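Local coordinates for protein titin (Homo sapiens, PDB 5JDE) that serves as a giant elastic scaffold of the muscle sarcomere, built largely from chained immunoglobulin and fibronectin-like domains and also carrying a protein kinase domain, at residues T174-M179 and V201-I206; A108-E113 and L147-T152; D193-E198 and R237-G242. All coordinates share one frame; numbering follows the deposited sequence.

Contact 1: T174-M179 and V201-I206; sequences TVTPIM and VNYEGI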
loop_
_atom_site.group_PDB
_atom_site.type_symbol
_atom_site.label_atom_id
_atom_site.label_comp_id
_atom_site.label_asym_id
_atom_site.label_seq_id
_atom_site.Cartn_x
_atom_site.Cartn_y
_atom_site.Cartn_z
ATOM N N THR A 174 7.505 -9.259 10.014
ATOM C CA THR A 174 8.019 -10.491 10.602
ATOM C C THR A 174 6.905 -11.515 10.646
ATOM O O THR A 174 5.890 -11.296 11.294
ATOM C CB THR A 174 8.563 -10.278 12.032
ATOM O OG1 THR A 174 9.709 -9.424 11.990
ATOM C CG2 THR A 174 8.948 -11.615 12.669
ATOM N N VAL A 175 7.080 -12.621 9.938
ATOM C CA VAL A 175 6.067 -13.665 9.937
ATOM C C VAL A 175 6.446 -14.745 10.935
ATOM O O VAL A 175 7.519 -15.332 10.825
ATOM C CB VAL A 175 5.891 -14.287 8.545
ATOM C CG1 VAL A 175 4.799 -15.360 8.574
ATOM C CG2 VAL A 175 5.557 -13.199 7.524
ATOM N N THR A 176 5.574 -14.997 11.910
ATOM C CA THR A 176 5.863 -15.966 12.973
ATOM C C THR A 176 5.328 -17.370 12.650
ATOM O O THR A 176 4.153 -17.522 12.320
ATOM C CB THR A 176 5.258 -15.513 14.320
ATOM O OG1 THR A 176 5.469 -14.111 14.500
ATOM C CG2 THR A 176 5.927 -16.259 15.455
ATOM N N PRO A 177 6.180 -18.403 12.760
ATOM C CA PRO A 177 5.706 -19.737 12.381
ATOM C C PRO A 177 4.575 -20.285 13.268
ATOM O O PRO A 177 4.518 -20.041 14.476
ATOM C CB PRO A 177 6.965 -20.603 12.524
ATOM C CG PRO A 177 7.781 -19.907 13.562
ATOM C CD PRO A 177 7.561 -18.437 13.274
ATOM N N ILE A 178 3.668 -21.022 12.641
ATOM C CA ILE A 178 2.673 -21.792 13.371
ATOM C C ILE A 178 3.378 -22.952 14.075
ATOM O O ILE A 178 4.269 -23.571 13.505
ATOM C CB ILE A 178 1.580 -22.337 12.431
ATOM C CG1 ILE A 178 0.721 -21.190 11.902
ATOM C CG2 ILE A 178 0.706 -23.363 13.146
ATOM C CD1 ILE A 178 -0.150 -21.582 10.725
ATOM N N MET A 179 3.010 -23.203 15.324
ATOM C CA MET A 179 3.508 -24.376 16.041
ATOM C C MET A 179 2.343 -25.217 16.539
ATOM O O MET A 179 1.351 -24.688 17.045
ATOM C CB MET A 179 4.412 -23.968 17.204
ATOM C CG MET A 179 5.772 -23.434 16.756
ATOM S SD MET A 179 6.994 -23.413 18.074
ATOM C CE MET A 179 7.080 -25.157 18.491
ATOM N N VAL A 201 -2.886 -25.408 18.425
ATOM C CA VAL A 201 -1.841 -24.616 17.790
ATOM C C VAL A 201 -1.603 -23.346 18.595
ATOM O O VAL A 201 -2.303 -23.098 19.577
ATOM C CB VAL A 201 -2.196 -24.256 16.343
ATOM C CG1 VAL A 201 -2.371 -25.520 15.530
ATOM C CG2 VAL A 201 -3.446 -23.401 16.301
ATOM N N ASN A 202 -0.631 -22.538 18.177
ATOM C CA ASN A 202 -0.252 -21.363 18.959
ATOM C C ASN A 202 -0.987 -20.080 18.562
ATOM O O ASN A 202 -0.975 -19.111 19.314
ATOM C CB ASN A 202 1.267 -21.137 18.885
ATOM C CG ASN A 202 1.788 -21.037 17.455
ATOM O OD1 ASN A 202 1.160 -21.525 16.513
ATOM N ND2 ASN A 202 2.954 -20.418 17.294
ATOM N N TYR A 203 -1.649 -20.078 17.406
ATOM C CA TYR A 203 -2.354 -18.883 16.937
ATOM C C TYR A 203 -3.785 -19.196 16.526
ATOM O O TYR A 203 -4.097 -20.314 16.140
ATOM C CB TYR A 203 -1.607 -18.232 15.758
ATOM C CG TYR A 203 -0.229 -17.732 16.130
ATOM C CD1 TYR A 203 -0.067 -16.797 17.140
ATOM C CD2 TYR A 203 0.912 -18.209 15.488
ATOM C CE1 TYR A 203 1.176 -16.343 17.499
ATOM C CE2 TYR A 203 2.171 -17.749 15.840
ATOM C CZ TYR A 203 2.290 -16.815 16.850
ATOM O OH TYR A 203 3.520 -16.336 17.235
ATOM N N GLU A 204 -4.644 -18.187 16.610
ATOM C CA GLU A 204 -6.042 -18.315 16.225
ATOM C C GLU A 204 -6.250 -17.728 14.835
ATOM O O GLU A 204 -5.538 -16.809 14.436
ATOM C CB GLU A 204 -6.950 -17.604 17.231
ATOM C CG GLU A 204 -6.336 -17.431 18.616
ATOM C CD GLU A 204 -5.440 -16.199 18.710
ATOM O OE1 GLU A 204 -5.872 -15.116 18.264
ATOM O OE2 GLU A 204 -4.302 -16.315 19.218
ATOM N N GLY A 205 -7.220 -18.262 14.099
ATOM C CA GLY A 205 -7.564 -17.723 12.798
ATOM C C GLY A 205 -6.573 -18.072 11.704
ATOM O O GLY A 205 -6.460 -17.363 10.710
ATOM N N ILE A 206 -5.844 -19.164 11.877
ATOM C CA ILE A 206 -4.927 -19.607 10.834
ATOM C C ILE A 206 -5.599 -20.574 9.880
ATOM O O ILE A 206 -6.641 -21.140 10.191
ATOM C CB ILE A 206 -3.682 -20.262 11.430
ATOM C CG1 ILE A 206 -4.108 -21.412 12.347
ATOM C CG2 ILE A 206 -2.819 -19.219 12.144
ATOM C CD1 ILE A 206 -3.414 -22.710 12.077
#

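Contact 2: A108-E113 and L147-T152; sequences ASFECE and LIIMNT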
loop_
_atom_site.group_PDB
_atom_site.type_symbol
_atom_site.label_atom_id
_atom_site.label_comp_id
_atom_site.label_asym_id
_atom_site.label_seq_id
_atom_site.Cartn_x
_atom_site.Cartn_y
_atom_site.Cartn_z
ATOM N N ALA A 108 -1.228 -9.737 6.243
ATOM C CA ALA A 108 -0.488 -8.613 6.773
ATOM C C ALA A 108 -0.820 -7.388 5.933
ATOM O O ALA A 108 -1.113 -7.514 4.748
ATOM C CB ALA A 108 1.010 -8.898 6.747
ATOM N N SER A 109 -0.786 -6.207 6.534
ATOM C CA SER A 109 -1.047 -4.992 5.759
ATOM C C SER A 109 -0.186 -3.833 6.224
ATOM O O SER A 109 -0.033 -3.615 7.423
ATOM C CB SER A 109 -2.518 -4.601 5.841
ATOM O OG SER A 109 -2.897 -4.374 7.188
ATOM N N PHE A 110 0.388 -3.108 5.266
ATOM C CA PHE A 110 1.074 -1.849 5.566
ATOM C C PHE A 110 0.226 -0.718 5.039
ATOM O O PHE A 110 -0.417 -0.870 3.996
ATOM C CB PHE A 110 2.448 -1.772 4.921
ATOM C CG PHE A 110 3.458 -2.712 5.517
ATOM C CD1 PHE A 110 4.102 -2.396 6.706
ATOM C CD2 PHE A 110 3.770 -3.890 4.884
ATOM C CE1 PHE A 110 5.040 -3.244 7.247
ATOM C CE2 PHE A 110 4.700 -4.746 5.422
ATOM C CZ PHE A 110 5.335 -4.427 6.603
ATOM N N GLU A 111 0.233 0.399 5.759
ATOM C CA GLU A 111 -0.505 1.604 5.353
ATOM C C GLU A 111 0.361 2.843 5.512
ATOM O O GLU A 111 1.057 3.003 6.515
ATOM C CB GLU A 111 -1.785 1.768 6.189
ATOM C CG GLU A 111 -2.834 0.679 5.998
ATOM C CD GLU A 111 -2.576 -0.573 6.836
ATOM O OE1 GLU A 111 -1.585 -0.607 7.599
ATOM O OE2 GLU A 111 -3.366 -1.536 6.726
ATOM N N CYS A 112 0.312 3.745 4.542
ATOM C CA CYS A 112 0.896 5.053 4.792
ATOM C C CYS A 112 0.050 6.134 4.153
ATOM O O CYS A 112 -0.745 5.877 3.234
ATOM C CB CYS A 112 2.326 5.128 4.282
ATOM S SG CYS A 112 2.439 5.000 2.513
ATOM N N GLU A 113 0.219 7.344 4.660
ATOM C CA GLU A 113 -0.545 8.479 4.166
ATOM C C GLU A 113 0.385 9.419 3.389
ATOM O O GLU A 113 1.530 9.639 3.805
ATOM C CB GLU A 113 -1.230 9.196 5.323
ATOM C CG GLU A 113 -2.398 8.402 5.901
ATOM C CD GLU A 113 -3.251 9.213 6.861
ATOM O OE1 GLU A 113 -2.876 10.362 7.174
ATOM O OE2 GLU A 113 -4.305 8.699 7.294
ATOM N N LEU A 147 -0.671 -1.643 1.370
ATOM C CA LEU A 147 -0.169 -2.867 0.781
ATOM C C LEU A 147 -0.714 -4.042 1.565
ATOM O O LEU A 147 -0.554 -4.097 2.778
ATOM C CB LEU A 147 1.354 -2.897 0.793
ATOM C CG LEU A 147 1.943 -4.275 0.449
ATOM C CD1 LEU A 147 1.707 -4.634 -1.018
ATOM C CD2 LEU A 147 3.409 -4.322 0.765
ATOM N N ILE A 148 -1.359 -4.972 0.877
ATOM C CA ILE A 148 -1.883 -6.178 1.530
ATOM C C ILE A 148 -1.098 -7.390 1.083
ATOM O O ILE A 148 -0.960 -7.655 -0.113
ATOM C CB ILE A 148 -3.380 -6.417 1.208
ATOM C CG1 ILE A 148 -4.199 -5.134 1.374
ATOM C CG2 ILE A 148 -3.941 -7.560 2.066
ATOM C CD1 ILE A 148 -4.382 -4.719 2.794
ATOM N N ILE A 149 -0.594 -8.143 2.049
ATOM C CA ILE A 149 0.095 -9.385 1.761
ATOM C C ILE A 149 -0.722 -10.536 2.347
ATOM O O ILE A 149 -0.844 -10.651 3.562
ATOM C CB ILE A 149 1.506 -9.387 2.365
ATOM C CG1 ILE A 149 2.325 -8.204 1.827
ATOM C CG2 ILE A 149 2.198 -10.703 2.109
ATOM C CD1 ILE A 149 3.534 -7.852 2.682
ATOM N N MET A 150 -1.294 -11.368 1.488
ATOM C CA MET A 150 -2.183 -12.430 1.938
ATOM C C MET A 150 -1.417 -13.737 2.118
ATOM O O MET A 150 -0.312 -13.887 1.590
ATOM C CB MET A 150 -3.338 -12.596 0.948
ATOM C CG MET A 150 -4.174 -11.303 0.770
ATOM S SD MET A 150 -5.748 -11.604 -0.040
ATOM C CE MET A 150 -6.469 -9.966 -0.031
ATOM N N ASN A 151 -1.985 -14.652 2.906
ATOM C CA ASN A 151 -1.419 -15.984 3.118
ATOM C C ASN A 151 0.083 -15.946 3.423
ATOM O O ASN A 151 0.895 -16.595 2.749
ATOM C CB ASN A 151 -1.697 -16.869 1.894
ATOM C CG ASN A 151 -1.352 -18.337 2.137
ATOM O OD1 ASN A 151 -1.505 -18.847 3.248
ATOM N ND2 ASN A 151 -0.885 -19.021 1.095
ATOM N N THR A 152 0.458 -15.181 4.443
ATOM C CA THR A 152 1.872 -14.926 4.690
ATOM C C THR A 152 2.668 -16.186 4.947
ATOM O O THR A 152 2.164 -17.155 5.509
ATOM C CB THR A 152 2.087 -14.013 5.881
ATOM O OG1 THR A 152 1.310 -14.508 6.978
ATOM C CG2 THR A 152 1.695 -12.557 5.538
#

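Contact 3: D193-E198 and R237-G242; sequences DTITFE and RNVHFG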
loop_
_atom_site.group_PDB
_atom_site.type_symbol
_atom_site.label_atom_id
_atom_site.label_comp_id
_atom_site.label_asym_id
_atom_site.label_seq_id
_atom_site.Cartn_x
_atom_site.Cartn_y
_atom_site.Cartn_z
ATOM N N ASP A 193 -17.849 -46.768 16.934
ATOM C CA ASP A 193 -17.403 -45.692 17.812
ATOM C C ASP A 193 -17.434 -44.354 17.083
ATOM O O ASP A 193 -17.393 -44.302 15.858
ATOM C CB ASP A 193 -15.980 -45.936 18.336
ATOM C CG ASP A 193 -15.939 -46.862 19.547
ATOM O OD1 ASP A 193 -17.003 -47.099 20.166
ATOM O OD2 ASP A 193 -14.832 -47.341 19.890
ATOM N N THR A 194 -17.524 -43.282 17.856
ATOM C CA THR A 194 -17.284 -41.941 17.351
ATOM C C THR A 194 -15.995 -41.483 17.986
ATOM O O THR A 194 -15.817 -41.608 19.198
ATOM C CB THR A 194 -18.431 -40.986 17.673
ATOM O OG1 THR A 194 -19.608 -41.422 16.978
ATOM C CG2 THR A 194 -18.084 -39.554 17.235
ATOM N N ILE A 195 -15.083 -40.985 17.158
ATOM C CA ILE A 195 -13.740 -40.677 17.606
ATOM C C ILE A 195 -13.475 -39.199 17.401
ATOM O O ILE A 195 -14.200 -38.533 16.669
ATOM C CB ILE A 195 -12.682 -41.505 16.845
ATOM C CG1 ILE A 195 -12.667 -41.117 15.357
ATOM C CG2 ILE A 195 -12.961 -42.983 17.008
ATOM C CD1 ILE A 195 -11.570 -40.123 14.955
ATOM N N THR A 196 -12.435 -38.692 18.051
ATOM C CA THR A 196 -12.028 -37.315 17.838
ATOM C C THR A 196 -10.517 -37.172 17.930
ATOM O O THR A 196 -9.919 -37.415 18.984
ATOM C CB THR A 196 -12.693 -36.355 18.847
ATOM O OG1 THR A 196 -14.116 -36.405 18.690
ATOM C CG2 THR A 196 -12.218 -34.916 18.606
ATOM N N PHE A 197 -9.918 -36.796 16.803
ATOM C CA PHE A 197 -8.547 -36.318 16.747
ATOM C C PHE A 197 -8.547 -34.844 17.131
ATOM O O PHE A 197 -9.370 -34.080 16.644
ATOM C CB PHE A 197 -7.956 -36.495 15.343
ATOM C CG PHE A 197 -7.590 -37.920 14.995
ATOM C CD1 PHE A 197 -6.545 -38.559 15.642
ATOM C CD2 PHE A 197 -8.257 -38.596 13.990
ATOM C CE1 PHE A 197 -6.194 -39.860 15.316
ATOM C CE2 PHE A 197 -7.908 -39.901 13.658
ATOM C CZ PHE A 197 -6.878 -40.530 14.322
ATOM N N GLU A 198 -7.630 -34.435 17.997
ATOM C CA GLU A 198 -7.536 -33.027 18.343
ATOM C C GLU A 198 -6.093 -32.552 18.404
ATOM O O GLU A 198 -5.208 -33.261 18.892
ATOM C CB GLU A 198 -8.259 -32.740 19.670
ATOM C CG GLU A 198 -9.381 -31.716 19.494
ATOM C CD GLU A 198 -10.336 -31.603 20.673
ATOM O OE1 GLU A 198 -10.076 -32.219 21.724
ATOM O OE2 GLU A 198 -11.369 -30.908 20.532
ATOM N N ARG A 237 -17.743 -40.112 12.944
ATOM C CA ARG A 237 -18.845 -40.842 13.566
ATOM C C ARG A 237 -19.042 -42.226 12.961
ATOM O O ARG A 237 -18.673 -42.463 11.813
ATOM C CB ARG A 237 -20.152 -40.053 13.442
ATOM C CG ARG A 237 -20.027 -38.552 13.645
ATOM C CD ARG A 237 -21.154 -38.035 14.531
ATOM N NE ARG A 237 -21.502 -36.643 14.251
ATOM C CZ ARG A 237 -22.685 -36.247 13.787
ATOM N NH1 ARG A 237 -23.639 -37.140 13.552
ATOM N NH2 ARG A 237 -22.917 -34.959 13.561
ATOM N N ASN A 238 -19.657 -43.121 13.733
ATOM C CA ASN A 238 -20.057 -44.444 13.249
ATOM C C ASN A 238 -18.917 -45.125 12.493
ATOM O O ASN A 238 -19.068 -45.572 11.359
ATOM C CB ASN A 238 -21.301 -44.323 12.366
ATOM C CG ASN A 238 -22.049 -45.631 12.232
ATOM O OD1 ASN A 238 -21.962 -46.501 13.100
ATOM N ND2 ASN A 238 -22.794 -45.777 11.144
ATOM N N VAL A 239 -17.763 -45.160 13.138
ATOM C CA VAL A 239 -16.531 -45.641 12.542
ATOM C C VAL A 239 -16.624 -47.093 12.061
ATOM O O VAL A 239 -17.162 -47.953 12.752
ATOM C CB VAL A 239 -15.374 -45.471 13.561
ATOM C CG1 VAL A 239 -14.257 -46.427 13.286
ATOM C CG2 VAL A 239 -14.880 -44.019 13.562
ATOM N N HIS A 240 -16.126 -47.350 10.854
ATOM C CA HIS A 240 -16.001 -48.720 10.352
ATOM C C HIS A 240 -14.593 -48.938 9.790
ATOM O O HIS A 240 -13.733 -48.056 9.895
ATOM C CB HIS A 240 -17.069 -49.022 9.288
ATOM C CG HIS A 240 -17.008 -48.127 8.086
ATOM N ND1 HIS A 240 -16.105 -48.313 7.063
ATOM C CD2 HIS A 240 -17.751 -47.048 7.740
ATOM C CE1 HIS A 240 -16.286 -47.383 6.142
ATOM N NE2 HIS A 240 -17.278 -46.603 6.528
ATOM N N PHE A 241 -14.367 -50.093 9.174
ATOM C CA PHE A 241 -13.036 -50.474 8.712
ATOM C C PHE A 241 -12.428 -49.520 7.660
ATOM O O PHE A 241 -11.208 -49.317 7.628
ATOM C CB PHE A 241 -13.076 -51.893 8.146
ATOM C CG PHE A 241 -11.988 -52.172 7.160
ATOM C CD1 PHE A 241 -10.686 -52.384 7.589
ATOM C CD2 PHE A 241 -12.260 -52.203 5.800
ATOM C CE1 PHE A 241 -9.678 -52.631 6.681
ATOM C CE2 PHE A 241 -11.258 -52.451 4.888
ATOM C CZ PHE A 241 -9.967 -52.663 5.327
ATOM N N GLY A 242 -13.265 -48.943 6.799
ATOM C CA GLY A 242 -12.783 -47.997 5.799
ATOM C C GLY A 242 -12.334 -46.673 6.391
ATOM O O GLY A 242 -11.850 -45.781 5.677
#

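Contact 1: T174-M179 and V201-I206
Val201 lies against Met179, with its CA 3.3 Å from Met179 O in a CA-H...O contact. The carbonyl of Met179 also receives a weak, bent hydrogen bond from the backbone N of Asn202. The Asn202 side chain carries most of the polar contact. A chi1 of 55° places CG between the backbone N and the carbonyl carbon, and the amide then reaches across to the 177-179 backbone. ND2 donates to Pro177 O at 3.2 Å. This bond is nearly straight, lying in the carbonyl plane of Pro177 and in the amide's own plane. OD1 accepts from Met179 N at 2.8 Å, and here the donor stands well above the carbonyl plane of the side chain. The amide is thus gripped at both ends, which should fix its rotation. Tyr203 comes next. Its ring edge faces the 176-177 backbone, with CE2 3.6 Å from Pro177 O. The Tyr203 and Thr176 side chains cross at about a right angle, the Thr176 methyl CG2 lying by the hydroxyl end at the ring edge. Ile206 closes the contact: its CD1 meets CD1 of Ile178 tip to tip at 3.7 Å. The linker between two I-set domains thereby rests on a loop of the last domain. Strand 167-176 of the middle domain leads into that linker, and its last residue, Thr176, has backbone hydrogen bonds with Val102 and Glu104. Ile178 and Ile206 also touch Thr105 of the middle domain and Ala251 on strand 245-251 of the last, so both domains cover this apolar pair.

Contact 2: A108-E113 and L147-T152
Phe110 and Leu147 lie side by side and point the same way, with CD2 of each 4.2 Å from the other. The Leu147 methyl approaches the ring obliquely. Ile149 CD1 stands at the ring edge, near its plane, 4.3 Å from Phe110 CE2. On the same face, Ala108 CB packs on Ile149 CB and on the methyl CG2 of Thr152, the latter at 3.9 Å. Here the chain beyond strand 144-149 comes back over Ala108. Thr152 is buried, and its OG1 is satisfied by a hydrogen bond to Lys106 O. Four backbone hydrogen bonds tie these residues in two antiparallel hydrogen-bonded pairs, Ala108 with Ile149 and Phe110 with Leu147. Between them, Ser109 and Ile148 form a non-hydrogen-bonded pair on the other face. Ile148 has a chi2 of -72°, which bends CD1 across to Ser109 CB at 3.6 Å. Ser109 and Glu111 mark the polar outer side. Ser109 OG donates to Glu111 OE2 at 2.9 Å, on the syn side of the carboxylate. The two strands are central in an antiparallel sheet, flanked by strands 93-95 and 136-141. Their apolar face looks into the immunoglobulin sandwich, where Ala108 and Phe110 meet Leu173 of strand 167-176 and Phe110 also meets the ring of Tyr160.

Contact 3: D193-E198 and R237-G242
Ile195 and Val239 cross at about a right angle, branch against branch. The Val239 methyl CG2 lies 4.1 Å from both CG1 and CG2 of Ile195, so one methyl rests against two branches of the isoleucine. Val239 has a chi1 of 156°, which sets CG1 anti to the backbone N and leaves CG2 on the side of Ile195. The same methyl passes 3.4 Å from the carbonyl O of Asp193. That carbonyl takes the hydrogen bond of the contact: Val239 N donates to Asp193 O at 2.9 Å, almost straight and in the carbonyl plane. Asn238, just before, has a positive phi (48°), consistent with a tight turn that presents the Val239 amide to Asp193. Thr194 packs on the backbone side of Arg237. Its OG1 sits 3.5 Å from Arg237 CA, and Arg237 CB is 3.8 Å from the same oxygen. The guanidinium end leads away. Asp193 also turns its carboxylate away, and OD2 bonds to Glu190 N. The charged ends therefore take no part across this contact. Val239 further touches Val262, and Ile195 touches Ile187 and Ala189, so strands 254-262 and 187-189 of the facing sheet cover the pair. Chemically, the junction relies on a backbone hydrogen bond and one aliphatic crossing. This implies a join set more by chain path and shape than by charge, which joins the loop after strand 231-236 to the residues leading into strand 195-201 and to its first residue.

Overall arrangement
Contacts 2 and 3 occupy comparable places in successive I-set domains. In each, the chain after one strand closes on the start of its sheet partner, at Thr152 and at Val239, just past an asparagine of positive phi. Their centres lie about 41 Å apart, and they do not touch. Contact 1 lies between them. Its centre is about 17 Å from that of contact 2 and about 28 Å from that of contact 3. It touches contact 2 directly, Val175 CG2 meeting Thr152 CB at 3.9 Å. With contact 3 it adjoins in sequence alone, through strand 195-201. Contacts 2 and 3 lie within domains, and contact 1 joins the middle and last domains.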